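Transmembrane oligosaccharyl transferase (Archaeoglobus fulgidus, PDB 3WAJ) is a membrane protein of the STT3/AglB oligosaccharyl transferase family, with a helical transmembrane part followed by a mixed globular part. Local coordinates at residues 31-45 / 490-504. Sequence-based numbering, arbitrary orientation.
Sequences NPWNSVFTWTVRLGG and DAQSSYAGGPNKQWY
Arg-42 joins 31-45, a loop with the short helix 33-36, to 490-504, which carries the chain from helix 474-491 into helix 501-513. The contact lies where the helical N-terminal part meets the globular part. It borders the metal site: Gly-45 lies about 8 Å from the zinc ion bound by Asp-47, Asp-161 and His-163. The extended Arg-42 chain lays its guanidinium along the backbone of 496-499. Arg-42 NE donates to Pro-499 O at 2.8 Å, nearly straight at 167°. Arg-42 NH1 reaches Ala-496 O at 3.0 Å, and Arg-42 NH2 reaches Gly-498 O at 2.8 Å. Both meet their carbonyls from above the plane. Gly-497 O sits over one guanidinium face. Gly-498, with backbone angles that favour glycine, lies close against Leu-43 O.

Toward helix 501-513, Lys-501 CD lies over the five-membered ring of Trp-39, a CH-pi contact. Thr-40 CG2 rests over the Tyr-504 ring, while Thr-40 OG1 is hydrogen-bonded to Arg-106. On the other side of Arg-42, Ala-496 CB touches Ser-35 CB at 3.4 Å. Beyond it Asn-31 ND2 bonds weakly to Asp-490 OD1, while Asn-31 OD1 is held by Lys-26.

Four carbonyl oxygens hold the guanidinium by hydrogen bonds, three from 490-504 and Ser-35 O from its own segment. Their partial negative charges probably offset its charge, and its rotation is fixed.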
ATOM      1  N   ASN A  31      -8.273  -4.287  20.977  1.00 59.69           N
ATOM      2  CA  ASN A  31      -8.003  -5.537  20.269  1.00 62.68           C
ATOM      3  C   ASN A  31      -6.588  -5.695  19.669  1.00 60.02           C
ATOM      4  O   ASN A  31      -5.937  -6.711  19.916  1.00 67.11           O
ATOM      5  CB  ASN A  31      -9.088  -5.813  19.224  1.00 63.69           C
ATOM      6  CG  ASN A  31     -10.217  -6.647  19.773  1.00 72.12           C
ATOM      7  OD1 ASN A  31     -10.864  -6.266  20.749  1.00 75.23           O
ATOM      8  ND2 ASN A  31     -10.460  -7.798  19.152  1.00 77.96           N
ATOM      9  N   PRO A  32      -6.100  -4.695  18.898  1.00 50.26           N
ATOM     10  CA  PRO A  32      -4.782  -4.926  18.297  1.00 49.84           C
ATOM     11  C   PRO A  32      -3.638  -4.307  19.103  1.00 49.81           C
ATOM     12  O   PRO A  32      -2.524  -4.244  18.590  1.00 51.29           O
ATOM     13  CB  PRO A  32      -4.903  -4.204  16.952  1.00 47.86           C
ATOM     14  CG  PRO A  32      -5.738  -2.994  17.293  1.00 46.34           C
ATOM     15  CD  PRO A  32      -6.710  -3.449  18.383  1.00 48.22           C
ATOM     16  N   TRP A  33      -3.908  -3.867  20.331  1.00 46.03           N
ATOM     17  CA  TRP A  33      -2.914  -3.177  21.155  1.00 45.28           C
ATOM     18  C   TRP A  33      -1.509  -3.820  21.160  1.00 52.80           C
ATOM     19  O   TRP A  33      -0.496  -3.121  21.038  1.00 55.59           O
ATOM     20  CB  TRP A  33      -3.435  -3.031  22.594  1.00 40.78           C
ATOM     21  CG  TRP A  33      -2.496  -2.293  23.467  1.00 40.60           C
ATOM     22  CD1 TRP A  33      -1.407  -2.800  24.114  1.00 41.75           C
ATOM     23  CD2 TRP A  33      -2.548  -0.899  23.796  1.00 49.46           C
ATOM     24  NE1 TRP A  33      -0.778  -1.806  24.825  1.00 47.72           N
ATOM     25  CE2 TRP A  33      -1.455  -0.630  24.649  1.00 50.27           C
ATOM     26  CE3 TRP A  33      -3.411   0.149  23.446  1.00 51.67           C
ATOM     27  CZ2 TRP A  33      -1.200   0.647  25.158  1.00 54.64           C
ATOM     28  CZ3 TRP A  33      -3.164   1.411  23.954  1.00 54.83           C
ATOM     29  CH2 TRP A  33      -2.064   1.654  24.801  1.00 56.44           C
ATOM     30  N   ASN A  34      -1.446  -5.140  21.302  1.00 54.02           N
ATOM     31  CA  ASN A  34      -0.148  -5.807  21.413  1.00 53.62           C
ATOM     32  C   ASN A  34       0.536  -6.046  20.066  1.00 57.29           C
ATOM     33  O   ASN A  34       1.717  -6.386  20.017  1.00 64.94           O
ATOM     34  CB  ASN A  34      -0.245  -7.104  22.240  1.00 45.72           C
ATOM     35  CG  ASN A  34      -0.610  -6.843  23.698  1.00 52.27           C
ATOM     36  OD1 ASN A  34      -0.087  -5.922  24.331  1.00 59.23           O
ATOM     37  ND2 ASN A  34      -1.521  -7.650  24.234  1.00 51.04           N
ATOM     38  N   SER A  35      -0.203  -5.866  18.979  1.00 49.03           N
ATOM     39  CA  SER A  35       0.411  -5.909  17.654  1.00 55.41           C
ATOM     40  C   SER A  35       1.090  -4.574  17.307  1.00 49.39           C
ATOM     41  O   SER A  35       2.049  -4.533  16.539  1.00 46.72           O
ATOM     42  CB  SER A  35      -0.613  -6.266  16.574  1.00 56.60           C
ATOM     43  OG  SER A  35      -1.363  -7.405  16.926  1.00 63.08           O
ATOM     44  N   VAL A  36       0.571  -3.490  17.872  1.00 45.93           N
ATOM     45  CA  VAL A  36       1.119  -2.159  17.657  1.00 43.12           C
ATOM     46  C   VAL A  36       2.208  -1.843  18.682  1.00 47.86           C
ATOM     47  O   VAL A  36       3.288  -1.350  18.335  1.00 52.48           O
ATOM     48  CB  VAL A  36       0.004  -1.099  17.695  1.00 43.43           C
ATOM     49  CG1 VAL A  36       0.581   0.308  17.520  1.00 40.99           C
ATOM     50  CG2 VAL A  36      -1.063  -1.398  16.616  1.00 30.04           C
ATOM     51  N   PHE A  37       1.948  -2.147  19.946  1.00 52.40           N
ATOM     52  CA  PHE A  37       2.972  -1.922  20.962  1.00 47.83           C
ATOM     53  C   PHE A  37       3.745  -3.196  21.305  1.00 48.90           C
ATOM     54  O   PHE A  37       3.478  -3.851  22.305  1.00 51.51           O
ATOM     55  CB  PHE A  37       2.380  -1.225  22.191  1.00 40.66           C
ATOM     56  CG  PHE A  37       1.693   0.069  21.854  1.00 45.67           C
ATOM     57  CD1 PHE A  37       2.438   1.206  21.540  1.00 49.01           C
ATOM     58  CD2 PHE A  37       0.309   0.140  21.788  1.00 46.84           C
ATOM     59  CE1 PHE A  37       1.814   2.404  21.188  1.00 44.00           C
ATOM     60  CE2 PHE A  37      -0.330   1.336  21.443  1.00 51.46           C
ATOM     61  CZ  PHE A  37       0.426   2.467  21.142  1.00 48.98           C
ATOM     62  N   THR A  38       4.709  -3.524  20.443  1.00 45.19           N
ATOM     63  CA  THR A  38       5.554  -4.701  20.599  1.00 45.37           C
ATOM     64  C   THR A  38       6.988  -4.267  20.783  1.00 45.83           C
ATOM     65  O   THR A  38       7.270  -3.281  21.473  1.00 48.30           O
ATOM     66  CB  THR A  38       5.563  -5.568  19.349  1.00 47.55           C
ATOM     67  OG1 THR A  38       4.522  -5.154  18.456  1.00 59.69           O
ATOM     68  CG2 THR A  38       5.423  -7.039  19.698  1.00 42.96           C
ATOM     69  N   TRP A  39       7.889  -4.991  20.121  1.00 40.43           N
ATOM     70  CA  TRP A  39       9.320  -4.741  20.231  1.00 41.10           C
ATOM     71  C   TRP A  39       9.678  -3.308  19.822  1.00 38.12           C
ATOM     72  O   TRP A  39      10.726  -2.807  20.206  1.00 42.24           O
ATOM     73  CB  TRP A  39      10.109  -5.776  19.416  1.00 41.66           C
ATOM     74  CG  TRP A  39       9.340  -6.298  18.244  1.00 44.76           C
ATOM     75  CD1 TRP A  39       8.559  -7.421  18.204  1.00 42.51           C
ATOM     76  CD2 TRP A  39       9.267  -5.710  16.936  1.00 38.39           C
ATOM     77  NE1 TRP A  39       8.013  -7.570  16.948  1.00 43.03           N
ATOM     78  CE2 TRP A  39       8.431  -6.535  16.150  1.00 39.61           C
ATOM     79  CE3 TRP A  39       9.831  -4.568  16.354  1.00 29.55           C
ATOM     80  CZ2 TRP A  39       8.133  -6.247  14.805  1.00 42.06           C
ATOM     81  CZ3 TRP A  39       9.552  -4.288  15.029  1.00 34.59           C
ATOM     82  CH2 TRP A  39       8.698  -5.117  14.265  1.00 36.99           C
ATOM     83  N   THR A  40       8.803  -2.665  19.050  1.00 32.54           N
ATOM     84  CA  THR A  40       8.888  -1.227  18.791  1.00 38.82           C
ATOM     85  C   THR A  40       7.451  -0.730  18.695  1.00 37.74           C
ATOM     86  O   THR A  40       6.526  -1.535  18.811  1.00 38.88           O
ATOM     87  CB  THR A  40       9.614  -0.940  17.461  1.00 38.68           C
ATOM     88  OG1 THR A  40      10.062   0.419  17.425  1.00 43.56           O
ATOM     89  CG2 THR A  40       8.677  -1.184  16.280  1.00 29.91           C
ATOM     90  N   VAL A  41       7.229   0.568  18.493  1.00 38.16           N
ATOM     91  CA  VAL A  41       5.861   0.977  18.181  1.00 33.48           C
ATOM     92  C   VAL A  41       5.725   0.906  16.680  1.00 38.89           C
ATOM     93  O   VAL A  41       6.459   1.550  15.923  1.00 40.26           O
ATOM     94  CB  VAL A  41       5.394   2.330  18.805  1.00 50.13           C
ATOM     95  CG1 VAL A  41       6.525   3.263  18.975  1.00 54.24           C
ATOM     96  CG2 VAL A  41       4.249   2.972  17.970  1.00 37.06           C
ATOM     97  N   ARG A  42       4.776   0.088  16.266  1.00 40.33           N
ATOM     98  CA  ARG A  42       4.802  -0.509  14.951  1.00 41.08           C
ATOM     99  C   ARG A  42       3.549  -0.099  14.196  1.00 39.76           C
ATOM    100  O   ARG A  42       2.474  -0.642  14.426  1.00 41.36           O
ATOM    101  CB  ARG A  42       4.889  -2.028  15.138  1.00 38.41           C
ATOM    102  CG  ARG A  42       4.710  -2.854  13.916  1.00 38.75           C
ATOM    103  CD  ARG A  42       4.774  -4.334  14.264  1.00 36.18           C
ATOM    104  NE  ARG A  42       4.616  -5.121  13.048  1.00 38.61           N
ATOM    105  CZ  ARG A  42       3.544  -5.841  12.768  1.00 48.87           C
ATOM    106  NH1 ARG A  42       2.549  -5.903  13.648  1.00 47.82           N
ATOM    107  NH2 ARG A  42       3.478  -6.505  11.621  1.00 51.14           N
ATOM    108  N   LEU A  43       3.703   0.893  13.320  1.00 40.88           N
ATOM    109  CA  LEU A  43       2.615   1.406  12.492  1.00 40.94           C
ATOM    110  C   LEU A  43       2.274   0.343  11.456  1.00 33.73           C
ATOM    111  O   LEU A  43       3.120  -0.473  11.108  1.00 34.24           O
ATOM    112  CB  LEU A  43       3.033   2.723  11.796  1.00 44.92           C
ATOM    113  CG  LEU A  43       3.390   3.920  12.690  1.00 43.54           C
ATOM    114  CD1 LEU A  43       3.911   5.113  11.872  1.00 36.23           C
ATOM    115  CD2 LEU A  43       2.199   4.345  13.537  1.00 41.99           C
ATOM    116  N   GLY A  44       1.043   0.353  10.960  1.00 30.97           N
ATOM    117  CA  GLY A  44       0.610  -0.664  10.021  1.00 33.46           C
ATOM    118  C   GLY A  44       1.109  -0.451   8.604  1.00 38.20           C
ATOM    119  O   GLY A  44       1.587   0.644   8.255  1.00 38.74           O
ATOM    120  N   GLY A  45       0.994  -1.509   7.796  1.00 35.21           N
ATOM    121  CA  GLY A  45       1.191  -1.452   6.353  1.00 28.16           C
ATOM    122  C   GLY A  45       2.421  -0.706   5.858  1.00 35.92           C
ATOM    123  O   GLY A  45       3.508  -0.825   6.434  1.00 34.72           O
ATOM    124  N   ASP A 490     -14.528  -8.371  15.406  1.00 72.68           N
ATOM    125  CA  ASP A 490     -13.649  -8.670  16.525  1.00 68.68           C
ATOM    126  C   ASP A 490     -12.450  -9.516  16.066  1.00 71.84           C
ATOM    127  O   ASP A 490     -11.302  -9.283  16.482  1.00 72.35           O
ATOM    128  CB  ASP A 490     -14.419  -9.361  17.651  1.00 71.31           C
ATOM    129  CG  ASP A 490     -13.569  -9.578  18.879  1.00 73.74           C
ATOM    130  OD1 ASP A 490     -13.456  -8.627  19.688  1.00 70.35           O
ATOM    131  OD2 ASP A 490     -12.997 -10.684  19.020  1.00 75.44           O
ATOM    132  N   ALA A 491     -12.717 -10.473  15.181  1.00 70.47           N
ATOM    133  CA  ALA A 491     -11.679 -11.375  14.676  1.00 71.05           C
ATOM    134  C   ALA A 491     -10.700 -10.702  13.716  1.00 79.03           C
ATOM    135  O   ALA A 491      -9.567 -11.155  13.579  1.00 83.79           O
ATOM    136  CB  ALA A 491     -12.302 -12.569  14.012  1.00 70.36           C
ATOM    137  N   GLN A 492     -11.139  -9.648  13.029  1.00 75.20           N
ATOM    138  CA  GLN A 492     -10.267  -8.938  12.095  1.00 69.56           C
ATOM    139  C   GLN A 492      -9.518  -7.796  12.764  1.00 63.09           C
ATOM    140  O   GLN A 492      -8.571  -7.272  12.219  1.00 58.71           O
ATOM    141  CB  GLN A 492     -11.083  -8.377  10.936  1.00 67.01           C
ATOM    142  CG  GLN A 492     -11.687  -9.402  10.012  1.00 71.78           C
ATOM    143  CD  GLN A 492     -12.571  -8.750   8.960  1.00 76.20           C
ATOM    144  OE1 GLN A 492     -12.674  -7.522   8.900  1.00 75.53           O
ATOM    145  NE2 GLN A 492     -13.209  -9.566   8.127  1.00 75.93           N
ATOM    146  N   SER A 493      -9.969  -7.418  13.950  1.00 70.41           N
ATOM    147  CA  SER A 493      -9.485  -6.242  14.650  1.00 66.22           C
ATOM    148  C   SER A 493      -8.347  -6.609  15.590  1.00 64.73           C
ATOM    149  O   SER A 493      -7.716  -5.740  16.201  1.00 59.10           O
ATOM    150  CB  SER A 493     -10.645  -5.654  15.452  1.00 72.74           C
ATOM    151  OG  SER A 493     -10.198  -4.729  16.409  1.00 81.97           O
ATOM    152  N   SER A 494      -8.081  -7.903  15.701  1.00 75.32           N
ATOM    153  CA  SER A 494      -7.136  -8.386  16.700  1.00 56.30           C
ATOM    154  C   SER A 494      -5.709  -8.535  16.168  1.00 67.75           C
ATOM    155  O   SER A 494      -4.763  -8.660  16.943  1.00 74.12           O
ATOM    156  CB  SER A 494      -7.643  -9.678  17.346  1.00 62.20           C
ATOM    157  OG  SER A 494      -8.027 -10.630  16.374  1.00 67.85           O
ATOM    158  N   TYR A 495      -5.553  -8.499  14.849  1.00110.02           N
ATOM    159  CA  TYR A 495      -4.223  -8.516  14.244  1.00115.83           C
ATOM    160  C   TYR A 495      -3.896  -7.183  13.573  1.00 95.05           C
ATOM    161  O   TYR A 495      -4.750  -6.582  12.926  1.00 95.33           O
ATOM    162  CB  TYR A 495      -4.089  -9.664  13.229  1.00144.18           C
ATOM    163  CG  TYR A 495      -4.954  -9.527  11.977  1.00167.40           C
ATOM    164  CD1 TYR A 495      -6.317  -9.846  12.004  1.00178.15           C
ATOM    165  CD2 TYR A 495      -4.404  -9.102  10.762  1.00174.20           C
ATOM    166  CE1 TYR A 495      -7.115  -9.731  10.859  1.00183.28           C
ATOM    167  CE2 TYR A 495      -5.196  -8.984   9.609  1.00179.94           C
ATOM    168  CZ  TYR A 495      -6.553  -9.300   9.665  1.00183.37           C
ATOM    169  OH  TYR A 495      -7.348  -9.186   8.536  1.00182.83           O
ATOM    170  N   ALA A 496      -2.660  -6.719  13.726  1.00 80.16           N
ATOM    171  CA  ALA A 496      -2.212  -5.525  13.018  1.00 67.20           C
ATOM    172  C   ALA A 496      -0.989  -5.833  12.162  1.00 59.79           C
ATOM    173  O   ALA A 496      -0.159  -6.672  12.519  1.00 58.86           O
ATOM    174  CB  ALA A 496      -1.919  -4.391  13.991  1.00 64.82           C
ATOM    175  N   GLY A 497      -0.875  -5.149  11.030  1.00 52.72           N
ATOM    176  CA  GLY A 497       0.230  -5.381  10.120  1.00 44.07           C
ATOM    177  C   GLY A 497       1.395  -4.434  10.341  1.00 43.57           C
ATOM    178  O   GLY A 497       1.552  -3.871  11.430  1.00 46.22           O
ATOM    179  N   GLY A 498       2.212  -4.258   9.307  1.00 36.11           N
ATOM    180  CA  GLY A 498       3.438  -3.486   9.419  1.00 29.91           C
ATOM    181  C   GLY A 498       4.630  -4.408   9.242  1.00 34.61           C
ATOM    182  O   GLY A 498       4.457  -5.623   9.125  1.00 37.83           O
ATOM    183  N   PRO A 499       5.848  -3.843   9.247  1.00 30.42           N
ATOM    184  CA  PRO A 499       7.073  -4.643   9.092  1.00 34.64           C
ATOM    185  C   PRO A 499       7.210  -5.703  10.200  1.00 40.57           C
ATOM    186  O   PRO A 499       6.764  -5.483  11.330  1.00 39.31           O
ATOM    187  CB  PRO A 499       8.188  -3.597   9.246  1.00 31.09           C
ATOM    188  CG  PRO A 499       7.577  -2.548  10.147  1.00 30.14           C
ATOM    189  CD  PRO A 499       6.143  -2.456   9.652  1.00 29.85           C
ATOM    190  N   ASN A 500       7.793  -6.855   9.878  1.00 35.44           N
ATOM    191  CA  ASN A 500       8.115  -7.817  10.920  1.00 29.13           C
ATOM    192  C   ASN A 500       9.447  -7.407  11.575  1.00 36.73           C
ATOM    193  O   ASN A 500      10.122  -6.477  11.105  1.00 40.28           O
ATOM    194  CB  ASN A 500       8.122  -9.265  10.387  1.00 25.02           C
ATOM    195  CG  ASN A 500       9.208  -9.534   9.310  1.00 30.81           C
ATOM    196  OD1 ASN A 500      10.182  -8.790   9.162  1.00 36.25           O
ATOM    197  ND2 ASN A 500       9.044 -10.643   8.582  1.00 27.40           N
ATOM    198  N   LYS A 501       9.823  -8.083  12.652  1.00 34.87           N
ATOM    199  CA  LYS A 501      10.999  -7.695  13.416  1.00 34.53           C
ATOM    200  C   LYS A 501      12.301  -7.823  12.620  1.00 37.48           C
ATOM    201  O   LYS A 501      13.221  -6.998  12.778  1.00 32.54           O
ATOM    202  CB  LYS A 501      11.056  -8.481  14.729  1.00 31.90           C
ATOM    203  CG  LYS A 501      12.297  -8.195  15.561  1.00 39.60           C
ATOM    204  CD  LYS A 501      12.004  -8.349  17.066  1.00 52.27           C
ATOM    205  CE  LYS A 501      13.282  -8.235  17.886  1.00 55.86           C
ATOM    206  NZ  LYS A 501      14.207  -9.334  17.536  1.00 58.83           N
ATOM    207  N   GLN A 502      12.370  -8.832  11.756  1.00 36.48           N
ATOM    208  CA  GLN A 502      13.543  -9.015  10.905  1.00 32.80           C
ATOM    209  C   GLN A 502      13.792  -7.791  10.029  1.00 36.30           C
ATOM    210  O   GLN A 502      14.910  -7.263   9.989  1.00 35.39           O
ATOM    211  CB  GLN A 502      13.404 -10.271  10.041  1.00 28.45           C
ATOM    212  CG  GLN A 502      13.421 -11.567  10.830  1.00 30.27           C
ATOM    213  CD  GLN A 502      12.038 -12.134  11.012  1.00 36.28           C
ATOM    214  OE1 GLN A 502      11.063 -11.386  11.120  1.00 41.97           O
ATOM    215  NE2 GLN A 502      11.933 -13.466  11.013  1.00 34.13           N
ATOM    216  N   TRP A 503      12.743  -7.351   9.337  1.00 28.14           N
ATOM    217  CA  TRP A 503      12.796  -6.146   8.501  1.00 32.70           C
ATOM    218  C   TRP A 503      13.083  -4.881   9.297  1.00 33.61           C
ATOM    219  O   TRP A 503      13.938  -4.079   8.926  1.00 35.63           O
ATOM    220  CB  TRP A 503      11.469  -5.948   7.790  1.00 27.75           C
ATOM    221  CG  TRP A 503      11.432  -6.389   6.362  1.00 27.69           C
ATOM    222  CD1 TRP A 503      10.765  -7.477   5.850  1.00 26.99           C
ATOM    223  CD2 TRP A 503      12.050  -5.732   5.244  1.00 26.34           C
ATOM    224  NE1 TRP A 503      10.936  -7.534   4.483  1.00 29.46           N
ATOM    225  CE2 TRP A 503      11.714  -6.472   4.084  1.00 22.53           C
ATOM    226  CE3 TRP A 503      12.849  -4.582   5.111  1.00 27.52           C
ATOM    227  CZ2 TRP A 503      12.161  -6.115   2.815  1.00 26.56           C
ATOM    228  CZ3 TRP A 503      13.284  -4.212   3.855  1.00 19.86           C
ATOM    229  CH2 TRP A 503      12.945  -4.979   2.714  1.00 26.54           C
ATOM    230  N   TYR A 504      12.356  -4.685  10.387  1.00 31.18           N
ATOM    231  CA  TYR A 504      12.549  -3.465  11.159  1.00 32.17           C
ATOM    232  C   TYR A 504      13.975  -3.389  11.682  1.00 34.39           C
ATOM    233  O   TYR A 504      14.595  -2.319  11.636  1.00 38.63           O
ATOM    234  CB  TYR A 504      11.530  -3.331  12.300  1.00 32.46           C
ATOM    235  CG  TYR A 504      11.658  -2.026  13.056  1.00 36.61           C
ATOM    236  CD1 TYR A 504      10.939  -0.897  12.666  1.00 27.90           C
ATOM    237  CD2 TYR A 504      12.509  -1.923  14.162  1.00 37.35           C
ATOM    238  CE1 TYR A 504      11.066   0.309  13.356  1.00 37.97           C
ATOM    239  CE2 TYR A 504      12.646  -0.724  14.861  1.00 38.33           C
ATOM    240  CZ  TYR A 504      11.926   0.384  14.459  1.00 46.22           C
ATOM    241  OH  TYR A 504      12.073   1.548  15.165  1.00 45.98           O
TER
HETATM  242  O   HOH W   1       0.548  -2.122  13.309  1.00 30.86           O